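Local coordinates for probable cell division protein WhiA (Thermotoga maritima, PDB 3HYJ) that is probably involved in cell division and chromosome segregation, and carries a degenerate LAGLIDADG homing endonuclease domain ahead of a DNA-binding helix-turn-helix domain, at residues K37-L42 and E135-E140. Residues are numbered along the deposited sequence; the frame is centred on the assembly and turned at random.
Sequences KARGDL and EINLFE
Ala-38, near the C-terminal end of helix 25-39, and Leu-138, just past strand 134-137, bring the two backbones together, with their CA atoms 4.9 Å apart. The chains then part, one entering the weakly bonded strand 40-42 and the other running to Glu-140, the N-cap residue of helix 141-155. A direct hydrogen bond ties the end of strand 134-137 to helix 25-39: Asn-137 ND2 donates to Ala-38 O over 3.1 Å. The oxygen lies close to the amide plane of Asn-137, and the donor lies in the carbonyl plane, although an N-H...O angle of 136° leaves the bond bent. A water also donates to Ala-38 O and weakly accepts from Phe-139 N, so two donors grip this carbonyl.

The CG of Asn-137 lies anti to the backbone nitrogen (chi1 -175°), which lays the amide against one face of the Arg-39 guanidinium. The two planes are only 14° apart and stacked, with Asn-137 ND2 3.6 Å from Arg-39 NH1. Arg-39 NE meanwhile hydrogen-bonds to Ser-121 O, which anchors the stacked group to helix 108-122. Replacing Asn-137 with an alanine would probably leave Ala-38 O without its direct donor and strip one face of the guanidinium of its amide cover.

Leu-138 CD1 packs 3.8 Å from Lys-37 CB, while the leucine also rests on Leu-118. Further out, an extended Glu-140 reaches Lys-37 in a salt bridge, NZ lying 2.9 Å from OE1; the hydrogen bonds to both oxygens are weak, and OE2 is also held by Thr-143. Joining two LAGLIDADG-like parts of this N-terminal domain, the contact illustrates how carbonyls near a helix's C-terminal end, lacking in-helix donors, recruit outside ones, while charges pair at the partly exposed margin.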
ATOM      1  N   LYS A  37      -8.256  -0.714  -0.453  1.00 22.08           N
ATOM      2  CA  LYS A  37      -8.407  -1.475  -1.703  1.00 22.30           C
ATOM      3  C   LYS A  37      -7.450  -2.653  -1.805  1.00 23.05           C
ATOM      4  O   LYS A  37      -7.808  -3.654  -2.386  1.00 23.25           O
ATOM      5  CB  LYS A  37      -8.239  -0.588  -2.940  1.00 21.98           C
ATOM      6  CG  LYS A  37      -9.266   0.493  -3.083  1.00 21.10           C
ATOM      7  CD  LYS A  37     -10.668  -0.059  -3.263  1.00 19.54           C
ATOM      8  CE  LYS A  37     -11.619   0.985  -3.815  1.00 16.70           C
ATOM      9  NZ  LYS A  37     -12.730   0.316  -4.521  1.00 15.64           N
ATOM     10  N   ALA A  38      -6.236  -2.537  -1.271  1.00 24.25           N
ATOM     11  CA  ALA A  38      -5.300  -3.649  -1.330  1.00 25.29           C
ATOM     12  C   ALA A  38      -5.659  -4.734  -0.297  1.00 26.73           C
ATOM     13  O   ALA A  38      -5.604  -5.923  -0.624  1.00 26.91           O
ATOM     14  CB  ALA A  38      -3.875  -3.170  -1.164  1.00 24.92           C
ATOM     15  N   ARG A  39      -6.075  -4.330   0.912  1.00 28.40           N
ATOM     16  CA  ARG A  39      -6.261  -5.269   2.044  1.00 29.88           C
ATOM     17  C   ARG A  39      -7.492  -5.093   2.971  1.00 30.40           C
ATOM     18  O   ARG A  39      -7.562  -5.732   4.020  1.00 30.72           O
ATOM     19  CB  ARG A  39      -5.029  -5.188   2.940  1.00 30.51           C
ATOM     20  CG  ARG A  39      -3.776  -5.691   2.342  1.00 32.33           C
ATOM     21  CD  ARG A  39      -3.809  -7.198   2.245  1.00 36.44           C
ATOM     22  NE  ARG A  39      -2.572  -7.683   1.649  1.00 40.21           N
ATOM     23  CZ  ARG A  39      -2.469  -8.752   0.873  1.00 42.90           C
ATOM     24  NH1 ARG A  39      -3.544  -9.489   0.585  1.00 44.84           N
ATOM     25  NH2 ARG A  39      -1.283  -9.076   0.370  1.00 43.66           N
ATOM     26  N   GLY A  40      -8.448  -4.254   2.606  1.00 30.94           N
ATOM     27  CA  GLY A  40      -9.545  -3.934   3.498  1.00 31.65           C
ATOM     28  C   GLY A  40     -10.680  -4.897   3.318  1.00 32.51           C
ATOM     29  O   GLY A  40     -10.839  -5.460   2.256  1.00 32.99           O
ATOM     30  N   ASP A  41     -11.465  -5.098   4.368  1.00 33.76           N
ATOM     31  CA  ASP A  41     -12.681  -5.900   4.296  1.00 34.46           C
ATOM     32  C   ASP A  41     -13.780  -5.238   5.123  1.00 34.75           C
ATOM     33  O   ASP A  41     -13.683  -5.180   6.352  1.00 34.46           O
ATOM     34  CB  ASP A  41     -12.424  -7.328   4.792  1.00 34.85           C
ATOM     35  CG  ASP A  41     -13.719  -8.146   4.932  1.00 36.45           C
ATOM     36  OD1 ASP A  41     -14.393  -8.400   3.902  1.00 37.19           O
ATOM     37  OD2 ASP A  41     -14.062  -8.528   6.079  1.00 38.36           O
ATOM     38  N   LEU A  42     -14.811  -4.744   4.425  1.00 35.53           N
ATOM     39  CA  LEU A  42     -15.982  -4.073   5.020  1.00 35.85           C
ATOM     40  C   LEU A  42     -17.026  -5.078   5.457  1.00 36.43           C
ATOM     41  O   LEU A  42     -17.295  -6.032   4.730  1.00 36.58           O
ATOM     42  CB  LEU A  42     -16.640  -3.146   3.994  1.00 35.89           C
ATOM     43  CG  LEU A  42     -16.266  -1.665   4.015  1.00 36.02           C
ATOM     44  CD1 LEU A  42     -15.773  -1.215   2.650  1.00 35.87           C
ATOM     45  CD2 LEU A  42     -17.440  -0.822   4.479  1.00 35.07           C
ATOM     46  N   GLU A 135       5.130  -5.976  -7.351  1.00 21.69           N
ATOM     47  CA  GLU A 135       3.730  -6.252  -7.561  1.00 21.68           C
ATOM     48  C   GLU A 135       2.939  -5.703  -6.398  1.00 21.98           C
ATOM     49  O   GLU A 135       3.495  -5.484  -5.313  1.00 21.68           O
ATOM     50  CB  GLU A 135       3.499  -7.753  -7.733  1.00 21.72           C
ATOM     51  CG  GLU A 135       3.591  -8.561  -6.465  1.00 21.84           C
ATOM     52  CD  GLU A 135       3.430 -10.051  -6.709  1.00 22.23           C
ATOM     53  OE1 GLU A 135       3.557 -10.481  -7.890  1.00 20.42           O
ATOM     54  OE2 GLU A 135       3.187 -10.776  -5.705  1.00 21.25           O
ATOM     55  N   ILE A 136       1.656  -5.453  -6.658  1.00 22.04           N
ATOM     56  CA  ILE A 136       0.716  -5.054  -5.638  1.00 21.99           C
ATOM     57  C   ILE A 136      -0.592  -5.818  -5.763  1.00 22.56           C
ATOM     58  O   ILE A 136      -1.288  -5.714  -6.772  1.00 22.58           O
ATOM     59  CB  ILE A 136       0.372  -3.595  -5.742  1.00 21.57           C
ATOM     60  CG1 ILE A 136       1.619  -2.742  -5.605  1.00 20.50           C
ATOM     61  CG2 ILE A 136      -0.652  -3.246  -4.658  1.00 21.99           C
ATOM     62  CD1 ILE A 136       1.330  -1.275  -5.796  1.00 20.53           C
ATOM     63  N   ASN A 137      -0.935  -6.564  -4.720  1.00 23.08           N
ATOM     64  CA  ASN A 137      -2.231  -7.205  -4.637  1.00 23.52           C
ATOM     65  C   ASN A 137      -3.316  -6.164  -4.761  1.00 23.46           C
ATOM     66  O   ASN A 137      -3.368  -5.250  -3.952  1.00 23.77           O
ATOM     67  CB  ASN A 137      -2.369  -7.906  -3.292  1.00 23.84           C
ATOM     68  CG  ASN A 137      -3.649  -8.702  -3.191  1.00 25.13           C
ATOM     69  OD1 ASN A 137      -3.715  -9.846  -3.664  1.00 25.63           O
ATOM     70  ND2 ASN A 137      -4.681  -8.105  -2.574  1.00 25.56           N
ATOM     71  N   LEU A 138      -4.159  -6.265  -5.782  1.00 23.56           N
ATOM     72  CA  LEU A 138      -5.257  -5.300  -5.955  1.00 23.59           C
ATOM     73  C   LEU A 138      -6.345  -5.960  -6.757  1.00 24.07           C
ATOM     74  O   LEU A 138      -6.163  -6.238  -7.924  1.00 24.91           O
ATOM     75  CB  LEU A 138      -4.764  -4.052  -6.678  1.00 23.56           C
ATOM     76  CG  LEU A 138      -5.814  -2.985  -7.002  1.00 23.63           C
ATOM     77  CD1 LEU A 138      -6.554  -2.533  -5.735  1.00 23.22           C
ATOM     78  CD2 LEU A 138      -5.144  -1.802  -7.686  1.00 23.11           C
ATOM     79  N   PHE A 139      -7.477  -6.249  -6.146  1.00 24.55           N
ATOM     80  CA  PHE A 139      -8.396  -7.186  -6.773  1.00 24.89           C
ATOM     81  C   PHE A 139      -9.389  -6.554  -7.759  1.00 25.14           C
ATOM     82  O   PHE A 139      -9.650  -7.109  -8.840  1.00 25.38           O
ATOM     83  CB  PHE A 139      -9.156  -7.974  -5.716  1.00 24.65           C
ATOM     84  CG  PHE A 139     -10.050  -9.011  -6.299  1.00 24.84           C
ATOM     85  CD1 PHE A 139      -9.547 -10.259  -6.637  1.00 24.07           C
ATOM     86  CD2 PHE A 139     -11.394  -8.727  -6.555  1.00 24.46           C
ATOM     87  CE1 PHE A 139     -10.372 -11.219  -7.189  1.00 24.50           C
ATOM     88  CE2 PHE A 139     -12.219  -9.678  -7.105  1.00 24.31           C
ATOM     89  CZ  PHE A 139     -11.709 -10.928  -7.430  1.00 24.46           C
ATOM     90  N   GLU A 140      -9.953  -5.418  -7.373  1.00 24.95           N
ATOM     91  CA  GLU A 140     -11.054  -4.825  -8.098  1.00 24.91           C
ATOM     92  C   GLU A 140     -10.582  -4.320  -9.450  1.00 24.38           C
ATOM     93  O   GLU A 140      -9.658  -3.534  -9.520  1.00 24.01           O
ATOM     94  CB  GLU A 140     -11.597  -3.692  -7.260  1.00 25.17           C
ATOM     95  CG  GLU A 140     -12.812  -3.009  -7.762  1.00 26.79           C
ATOM     96  CD  GLU A 140     -13.183  -1.898  -6.803  1.00 30.68           C
ATOM     97  OE1 GLU A 140     -13.509  -2.219  -5.633  1.00 31.64           O
ATOM     98  OE2 GLU A 140     -13.101  -0.706  -7.197  1.00 33.45           O
TER
HETATM   99  O   HOH W   1      -7.156  -6.619  -3.213  1.00 16.35           O